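Local coordinates for uncharacterized sugar kinase PH1459 (Pyrococcus horikoshii, PDB 3EWM), which probably phosphorylates a sugar, possibly fructose, with ATP as phosphate donor, as a member of the PfkB (ribokinase-like) family of carbohydrate kinases, at residues G8-D13 and S54-D59; T143-I148 and E180-L185; F159-R164 and D187-S192. All coordinates share one frame; numbering follows the deposited sequence.

Contact 1: G8-D13 and S54-D59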
loop_
_atom_site.group_PDB
_atom_site.type_symbol
_atom_site.label_atom_id
_atom_site.label_comp_id
_atom_site.label_asym_id
_atom_site.label_seq_id
_atom_site.Cartn_x
_atom_site.Cartn_y
_atom_site.Cartn_z
ATOM N N GLY A 8 17.719 6.520 -0.034
ATOM C CA GLY A 8 16.402 6.946 0.409
ATOM C C GLY A 8 15.328 5.998 -0.094
ATOM O O GLY A 8 15.579 4.810 -0.285
ATOM N N GLU A 9 14.149 6.560 -0.338
ATOM C CA GLU A 9 12.953 5.805 -0.595
ATOM C C GLU A 9 13.017 5.074 -1.938
ATOM O O GLU A 9 13.428 5.639 -2.957
ATOM C CB GLU A 9 11.705 6.702 -0.494
ATOM C CG GLU A 9 11.551 7.742 -1.552
ATOM C CD GLU A 9 12.312 9.029 -1.286
ATOM O OE1 GLU A 9 13.245 9.038 -0.450
ATOM O OE2 GLU A 9 11.991 10.030 -1.972
ATOM N N LEU A 10 12.618 3.813 -1.893
ATOM C CA LEU A 10 12.442 2.995 -3.081
ATOM C C LEU A 10 11.124 2.316 -2.867
ATOM O O LEU A 10 10.902 1.637 -1.840
ATOM C CB LEU A 10 13.583 1.976 -3.244
ATOM C CG LEU A 10 13.412 0.857 -4.286
ATOM C CD1 LEU A 10 13.266 1.401 -5.706
ATOM C CD2 LEU A 10 14.563 -0.172 -4.199
ATOM N N LEU A 11 10.213 2.538 -3.809
ATOM C CA LEU A 11 8.829 2.132 -3.584
ATOM C C LEU A 11 8.107 1.799 -4.870
ATOM O O LEU A 11 8.595 2.108 -5.963
ATOM C CB LEU A 11 8.067 3.251 -2.833
ATOM C CG LEU A 11 8.194 4.697 -3.356
ATOM C CD1 LEU A 11 7.390 4.895 -4.613
ATOM C CD2 LEU A 11 7.758 5.694 -2.281
ATOM N N ILE A 12 6.928 1.187 -4.722
ATOM C CA ILE A 12 5.980 1.007 -5.817
ATOM C C ILE A 12 5.127 2.265 -5.972
ATOM O O ILE A 12 4.458 2.710 -5.035
ATOM C CB ILE A 12 5.021 -0.219 -5.583
ATOM C CG1 ILE A 12 5.808 -1.516 -5.348
ATOM C CG2 ILE A 12 4.023 -0.340 -6.731
ATOM C CD1 ILE A 12 6.472 -2.084 -6.632
ATOM N N ASP A 13 5.173 2.871 -7.146
ATOM C CA ASP A 13 4.187 3.882 -7.475
ATOM C C ASP A 13 3.015 3.160 -8.095
ATOM O O ASP A 13 3.155 2.460 -9.108
ATOM C CB ASP A 13 4.712 4.905 -8.487
ATOM C CG ASP A 13 5.586 5.972 -7.860
ATOM O OD1 ASP A 13 5.495 6.188 -6.645
ATOM O OD2 ASP A 13 6.344 6.618 -8.595
ATOM N N SER A 54 18.743 1.467 -0.136
ATOM C CA SER A 54 17.371 1.542 0.266
ATOM C C SER A 54 16.974 0.243 0.948
ATOM O O SER A 54 17.829 -0.606 1.263
ATOM C CB SER A 54 16.463 1.828 -0.928
ATOM O OG SER A 54 15.191 2.214 -0.450
ATOM N N LYS A 55 15.676 0.089 1.177
ATOM C CA LYS A 55 15.200 -1.080 1.873
ATOM C C LYS A 55 13.824 -1.370 1.336
ATOM O O LYS A 55 12.984 -0.464 1.231
ATOM C CB LYS A 55 15.150 -0.825 3.389
ATOM C CG LYS A 55 15.225 -2.101 4.224
ATOM C CD LYS A 55 15.356 -1.769 5.690
ATOM C CE LYS A 55 15.360 -3.023 6.549
ATOM N NZ LYS A 55 15.558 -2.696 7.988
ATOM N N VAL A 56 13.612 -2.625 0.958
ATOM C CA VAL A 56 12.297 -3.063 0.460
ATOM C C VAL A 56 11.833 -4.213 1.338
ATOM O O VAL A 56 12.591 -4.711 2.178
ATOM C CB VAL A 56 12.355 -3.506 -1.034
ATOM C CG1 VAL A 56 12.659 -2.316 -1.945
ATOM C CG2 VAL A 56 13.392 -4.608 -1.242
ATOM N N GLY A 57 10.591 -4.638 1.146
ATOM C CA GLY A 57 10.080 -5.790 1.852
ATOM C C GLY A 57 10.609 -7.036 1.175
ATOM O O GLY A 57 10.898 -7.045 -0.030
ATOM N N ASN A 58 10.729 -8.099 1.953
ATOM C CA ASN A 58 10.942 -9.424 1.381
ATOM C C ASN A 58 9.607 -9.891 0.795
ATOM O O ASN A 58 8.887 -10.702 1.372
ATOM C CB ASN A 58 11.484 -10.404 2.432
ATOM C CG ASN A 58 11.689 -11.803 1.869
ATOM O OD1 ASN A 58 11.800 -11.995 0.644
ATOM N ND2 ASN A 58 11.743 -12.795 2.762
ATOM N N ASP A 59 9.269 -9.321 -0.348
ATOM C CA ASP A 59 7.981 -9.549 -0.974
ATOM C C ASP A 59 8.105 -9.357 -2.483
ATOM O O ASP A 59 9.158 -8.921 -2.958
ATOM C CB ASP A 59 6.883 -8.701 -0.312
ATOM C CG ASP A 59 7.155 -7.195 -0.340
ATOM O OD1 ASP A 59 7.519 -6.651 -1.396
ATOM O OD2 ASP A 59 6.940 -6.549 0.709
HETATM O O HOH W 1 10.502 -0.084 0.143
#
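Ser54 donates a hydrogen bond from OG to the backbone O of Gly8, at 2.6 Å. The hydroxyl lies in the carbonyl plane, with a C=O...OG angle of 159°. OG is anti to its own backbone N (chi1 -166°), which carries it across to the 8-13 segment. There it also rests against Leu10, with Ser54 OG 3.2 Å from Leu10 CB. Further along, the Leu10 side chain meets Val56 obliquely, and Leu10 CD2 lies 3.6 Å from Val56 CG1. One water donates to both Leu10 O and Lys55 O, at 2.7 Å each. It bridges two carbonyls that cannot bond to each other, just where the chains part. Leu65 and Leu69 of helix 60-71 and Ala37 of helix 35-45 pack on Leu10. Lys55 points its CB away from this contact; its NZ bonds to Asn111 O and forms a salt bridge with Asp116. Strand 3-7 runs beside strand 49-57 up to Gly8, which bonds to Ile53 through the backbone. Strand 11-16 then pairs with strands 27-33 and 88-93. The contact thus marks where the chain leaves the large central sheet for the small four-stranded sheet, probably the lid, as in other PfkB-type sugar kinases.

Contact 2: T143-I148 and E180-L185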
loop_
_atom_site.group_PDB
_atom_site.type_symbol
_atom_site.label_atom_id
_atom_site.label_comp_id
_atom_site.label_asym_id
_atom_site.label_seq_id
_atom_site.Cartn_x
_atom_site.Cartn_y
_atom_site.Cartn_z
ATOM N N THR A 143 19.094 7.293 10.543
ATOM C CA THR A 143 20.060 6.474 9.859
ATOM C C THR A 143 20.661 7.249 8.689
ATOM O O THR A 143 21.883 7.341 8.572
ATOM C CB THR A 143 19.436 5.152 9.379
ATOM O OG1 THR A 143 19.054 4.365 10.524
ATOM C CG2 THR A 143 20.427 4.366 8.516
ATOM N N VAL A 144 19.797 7.823 7.850
ATOM C CA VAL A 144 20.257 8.568 6.687
ATOM C C VAL A 144 21.069 9.771 7.148
ATOM O O VAL A 144 22.106 10.047 6.567
ATOM C CB VAL A 144 19.097 8.958 5.737
ATOM C CG1 VAL A 144 19.551 9.892 4.608
ATOM C CG2 VAL A 144 18.494 7.697 5.133
HETATM N N MSE A 145 20.631 10.447 8.209
HETATM C CA MSE A 145 21.357 11.639 8.665
HETATM C C MSE A 145 22.765 11.246 9.094
HETATM O O MSE A 145 23.726 11.945 8.803
HETATM C CB MSE A 145 20.615 12.373 9.785
HETATM C CG MSE A 145 19.329 13.082 9.327
HETATM SE SE MSE A 145 19.650 14.245 7.773
HETATM C CE MSE A 145 20.782 15.542 8.636
ATOM N N LYS A 146 22.874 10.105 9.766
ATOM C CA LYS A 146 24.182 9.555 10.122
ATOM C C LYS A 146 25.045 9.211 8.916
ATOM O O LYS A 146 26.218 9.524 8.901
ATOM C CB LYS A 146 24.020 8.367 11.066
ATOM C CG LYS A 146 23.579 8.845 12.440
ATOM C CD LYS A 146 23.537 7.738 13.466
ATOM C CE LYS A 146 23.305 8.362 14.835
ATOM N NZ LYS A 146 21.943 8.964 14.934
ATOM N N VAL A 147 24.463 8.598 7.896
ATOM C CA VAL A 147 25.226 8.278 6.686
ATOM C C VAL A 147 25.838 9.543 6.079
ATOM O O VAL A 147 27.049 9.614 5.808
ATOM C CB VAL A 147 24.357 7.514 5.659
ATOM C CG1 VAL A 147 25.102 7.319 4.351
ATOM C CG2 VAL A 147 23.916 6.162 6.223
ATOM N N ILE A 148 24.992 10.549 5.902
ATOM C CA ILE A 148 25.396 11.830 5.341
ATOM C C ILE A 148 26.473 12.510 6.195
ATOM O O ILE A 148 27.484 12.938 5.670
ATOM C CB ILE A 148 24.163 12.755 5.159
ATOM C CG1 ILE A 148 23.085 12.058 4.305
ATOM C CG2 ILE A 148 24.568 14.115 4.572
ATOM C CD1 ILE A 148 23.573 11.470 2.952
ATOM N N GLU A 180 16.794 21.765 7.488
ATOM C CA GLU A 180 17.911 22.675 7.638
ATOM C C GLU A 180 19.213 21.913 7.830
ATOM O O GLU A 180 20.205 22.255 7.227
ATOM C CB GLU A 180 17.696 23.669 8.775
ATOM C CG GLU A 180 18.755 24.742 8.780
ATOM C CD GLU A 180 18.512 25.781 9.823
ATOM O OE1 GLU A 180 17.739 25.523 10.765
ATOM O OE2 GLU A 180 19.110 26.855 9.693
ATOM N N GLU A 181 19.205 20.877 8.661
ATOM C CA GLU A 181 20.440 20.131 8.893
ATOM C C GLU A 181 20.935 19.470 7.611
ATOM O O GLU A 181 22.127 19.484 7.337
ATOM C CB GLU A 181 20.291 19.110 10.026
ATOM C CG GLU A 181 20.140 19.759 11.398
ATOM C CD GLU A 181 19.688 18.790 12.469
ATOM O OE1 GLU A 181 19.636 19.199 13.652
ATOM O OE2 GLU A 181 19.384 17.622 12.131
ATOM N N SER A 182 20.001 18.938 6.825
ATOM C CA SER A 182 20.299 18.295 5.545
ATOM C C SER A 182 20.854 19.285 4.543
ATOM O O SER A 182 21.811 18.999 3.851
ATOM C CB SER A 182 19.030 17.656 4.956
ATOM O OG SER A 182 18.517 16.661 5.813
ATOM N N ILE A 183 20.221 20.451 4.453
ATOM C CA ILE A 183 20.661 21.475 3.527
ATOM C C ILE A 183 22.081 21.908 3.897
ATOM O O ILE A 183 22.949 22.018 3.034
ATOM C CB ILE A 183 19.700 22.677 3.509
ATOM C CG1 ILE A 183 18.359 22.279 2.850
ATOM C CG2 ILE A 183 20.349 23.822 2.751
ATOM C CD1 ILE A 183 17.204 23.276 3.071
ATOM N N LYS A 184 22.313 22.110 5.196
ATOM C CA LYS A 184 23.629 22.517 5.698
ATOM C C LYS A 184 24.718 21.471 5.445
ATOM O O LYS A 184 25.885 21.818 5.304
ATOM C CB LYS A 184 23.548 22.908 7.176
ATOM C CG LYS A 184 22.917 24.295 7.365
ATOM C CD LYS A 184 22.842 24.688 8.824
ATOM C CE LYS A 184 22.613 26.182 8.961
ATOM N NZ LYS A 184 22.706 26.610 10.394
ATOM N N LEU A 185 24.319 20.207 5.343
ATOM C CA LEU A 185 25.247 19.127 5.031
ATOM C C LEU A 185 25.483 18.996 3.540
ATOM O O LEU A 185 26.474 18.406 3.118
ATOM C CB LEU A 185 24.740 17.794 5.581
ATOM C CG LEU A 185 24.781 17.580 7.105
ATOM C CD1 LEU A 185 23.752 16.561 7.476
ATOM C CD2 LEU A 185 26.179 17.160 7.570
#
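Selenomethionine Met145 reaches Ser182 and Leu185 through a side chain bent at chi2 (-52°) and chi3 (-67°). Its CG is anti to the carbonyl carbon, and the two bends turn SE and CE across the gap to helix 172-185. Ile148, one turn on, has CG2 anti to its backbone N, and this branch touches Leu185. Met145 SE makes a close contact with Ser182 OG, at 3.3 Å. The hydroxyl itself is hydrogen-bonded to Val178 O, within its own helix. Met145 CE touches both Glu181 and Leu185. Met145 CE is 3.9 Å from Glu181 CB and 3.3 Å from Leu185 CD1, the latter closer than a usual carbon contact, so packing is tight there. Ile148 CG2 lies 3.8 Å from Leu185 CB and 3.9 Å from Leu185 CD1. Leu185 CD1 therefore meets both the selenomethionine methyl and the isoleucine branch. No hydrogen bond crosses between the segments. The two short helical segments run nearly parallel, at 21°, with their axes 11.0 Å apart at closest approach. That spacing is wide for helices in contact, and the long Met145 side chain helps to span it. Glu181 stands at the exposed margin, while Met145, Ile148 and Ser182 are buried. Beneath the helices lies the central sheet: Ile148 packs on Val128 and Phe130 of strand 127-131 and on Ile157 of strand 156-160, and Ser182 packs on Phe130. Helices 140-151 and 172-185 thus lie next to each other on this side of the sheet.

Contact 3: F159-R164 and D187-S192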
loop_
_atom_site.group_PDB
_atom_site.type_symbol
_atom_site.label_atom_id
_atom_site.label_comp_id
_atom_site.label_asym_id
_atom_site.label_seq_id
_atom_site.Cartn_x
_atom_site.Cartn_y
_atom_site.Cartn_z
ATOM N N PHE A 159 21.187 17.059 -2.160
ATOM C CA PHE A 159 19.928 16.956 -1.454
ATOM C C PHE A 159 18.831 17.615 -2.281
ATOM O O PHE A 159 18.934 18.782 -2.622
ATOM C CB PHE A 159 20.053 17.605 -0.069
ATOM C CG PHE A 159 18.797 17.505 0.776
ATOM C CD1 PHE A 159 18.364 16.280 1.266
ATOM C CD2 PHE A 159 18.050 18.636 1.070
ATOM C CE1 PHE A 159 17.227 16.181 2.064
ATOM C CE2 PHE A 159 16.902 18.557 1.857
ATOM C CZ PHE A 159 16.488 17.315 2.366
ATOM N N ASP A 160 17.850 16.814 -2.667
ATOM C CA ASP A 160 16.632 17.284 -3.287
ATOM C C ASP A 160 15.674 17.544 -2.132
ATOM O O ASP A 160 15.315 16.637 -1.388
ATOM C CB ASP A 160 16.123 16.195 -4.229
ATOM C CG ASP A 160 14.838 16.559 -4.934
ATOM O OD1 ASP A 160 14.351 17.709 -4.811
ATOM O OD2 ASP A 160 14.303 15.653 -5.604
ATOM N N VAL A 161 15.298 18.801 -1.951
ATOM C CA VAL A 161 14.429 19.184 -0.855
ATOM C C VAL A 161 13.101 18.409 -0.976
ATOM O O VAL A 161 12.551 17.943 0.024
ATOM C CB VAL A 161 14.217 20.729 -0.837
ATOM C CG1 VAL A 161 13.189 21.125 0.185
ATOM C CG2 VAL A 161 15.567 21.440 -0.572
ATOM N N ASN A 162 12.621 18.258 -2.205
ATOM C CA ASN A 162 11.453 17.423 -2.502
ATOM C C ASN A 162 10.450 17.445 -1.344
ATOM O O ASN A 162 10.164 16.412 -0.722
ATOM C CB ASN A 162 11.892 15.984 -2.787
ATOM C CG ASN A 162 10.759 15.122 -3.307
ATOM O OD1 ASN A 162 9.727 15.631 -3.741
ATOM N ND2 ASN A 162 10.932 13.814 -3.242
ATOM N N LEU A 163 9.919 18.624 -1.051
ATOM C CA LEU A 163 9.159 18.763 0.172
ATOM C C LEU A 163 7.735 18.246 0.011
ATOM O O LEU A 163 7.020 18.660 -0.899
ATOM C CB LEU A 163 9.185 20.209 0.681
ATOM C CG LEU A 163 8.703 20.350 2.130
ATOM C CD1 LEU A 163 9.265 19.239 3.052
ATOM C CD2 LEU A 163 9.063 21.720 2.671
ATOM N N ARG A 164 7.356 17.335 0.912
ATOM C CA ARG A 164 6.044 16.724 0.928
ATOM C C ARG A 164 5.439 16.973 2.302
ATOM O O ARG A 164 5.571 16.152 3.211
ATOM C CB ARG A 164 6.154 15.217 0.632
ATOM C CG ARG A 164 6.716 14.889 -0.752
ATOM C CD ARG A 164 5.820 15.455 -1.858
ATOM N NE ARG A 164 6.276 15.098 -3.205
ATOM C CZ ARG A 164 7.012 15.881 -3.995
ATOM N NH1 ARG A 164 7.433 17.085 -3.585
ATOM N NH2 ARG A 164 7.352 15.445 -5.204
ATOM N N ASP A 187 26.374 19.792 -0.324
ATOM C CA ASP A 187 27.139 20.586 -1.274
ATOM C C ASP A 187 26.223 21.115 -2.363
ATOM O O ASP A 187 26.373 22.243 -2.812
ATOM C CB ASP A 187 28.192 19.708 -1.921
ATOM C CG ASP A 187 29.199 19.202 -0.919
ATOM O OD1 ASP A 187 30.092 19.991 -0.549
ATOM O OD2 ASP A 187 29.093 18.026 -0.519
ATOM N N ILE A 188 25.282 20.268 -2.775
ATOM C CA ILE A 188 24.415 20.538 -3.904
ATOM C C ILE A 188 23.013 20.446 -3.370
ATOM O O ILE A 188 22.624 19.437 -2.770
ATOM C CB ILE A 188 24.619 19.486 -5.020
ATOM C CG1 ILE A 188 26.059 19.532 -5.537
ATOM C CG2 ILE A 188 23.619 19.681 -6.156
ATOM C CD1 ILE A 188 26.644 18.148 -5.771
ATOM N N VAL A 189 22.247 21.507 -3.565
ATOM C CA VAL A 189 20.860 21.506 -3.143
ATOM C C VAL A 189 19.991 21.822 -4.346
ATOM O O VAL A 189 20.278 22.753 -5.118
ATOM C CB VAL A 189 20.610 22.520 -1.980
ATOM C CG1 VAL A 189 19.105 22.711 -1.711
ATOM C CG2 VAL A 189 21.321 22.057 -0.723
ATOM N N LYS A 190 18.957 21.001 -4.512
ATOM C CA LYS A 190 17.923 21.222 -5.491
ATOM C C LYS A 190 16.610 21.523 -4.774
ATOM O O LYS A 190 16.190 20.784 -3.877
ATOM C CB LYS A 190 17.778 19.980 -6.385
ATOM C CG LYS A 190 16.636 20.073 -7.365
ATOM C CD LYS A 190 16.507 18.779 -8.170
ATOM C CE LYS A 190 15.211 18.738 -8.934
ATOM N NZ LYS A 190 14.041 18.440 -8.077
ATOM N N ALA A 191 15.956 22.611 -5.180
ATOM C CA ALA A 191 14.695 22.995 -4.604
ATOM C C ALA A 191 13.886 23.741 -5.637
ATOM O O ALA A 191 14.454 24.409 -6.495
ATOM C CB ALA A 191 14.910 23.883 -3.365
ATOM N N SER A 192 12.563 23.625 -5.546
ATOM C CA SER A 192 11.678 24.464 -6.338
ATOM C C SER A 192 11.662 25.853 -5.727
ATOM O O SER A 192 11.945 26.037 -4.542
ATOM C CB SER A 192 10.250 23.921 -6.342
ATOM O OG SER A 192 9.713 23.961 -5.025
#
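Asp160 and Lys190 stand side by side on one face of the sheet and point the same way. In both, CG is anti to the backbone N (chi1 179° and 175°). The lysine chain is extended until chi4, where a bend of -76° turns NZ toward the carboxylate. Lys190 NZ lies 3.4 Å from Asp160 OD1, a salt bridge with a weak hydrogen bond. Asp160 OD1 also takes a weak bond from Asn162 N, just after the strand. Lys190 is an ATP-binding residue, and its side chain lies about 4 Å from that of Thr215, another one. Strands 156-160 and 188-192 are parallel neighbours, joined by helix 172-185 in a beta-alpha-beta crossover of the Rossmann-like ribokinase fold. Their backbone bonds run from Phe159 N to Ile188 O, from Lys190 N to Phe159 O, and from Val161 N to Lys190 O (2.9 Å, nearly straight). On the face with Phe159 and Val189, the Phe159 ring packs on Leu179 of helix 172-185. Val161 CG2 lies 3.8 Å from Ala191 CB and 3.9 Å from Val189 CG1. Glu195 and Leu199 of helix 193-200 also touch Val161.

How the contacts relate
From the N terminus, contact 1 comes first. It joins residues 8-13 to 54-59 and closes a loop that holds strand 27-33 and helix 35-45. It ties the start of the small sheet to the end of strand 49-57. It is complete before the other two open. Contact 2 opens at helix 140-151 and contact 3 at strand 156-160. Contact 2 then closes in helix 172-185, before contact 3 closes in strand 188-192, so these two cross. They also touch: Ser182 CB lies 3.6 Å from Phe159 CZ, joining the helix layer to the sheet. Contacts 1 and 3 reach the same central sheet from strands on different sides of strand 127-131. They meet only loosely, where Glu9 packs against Asn162.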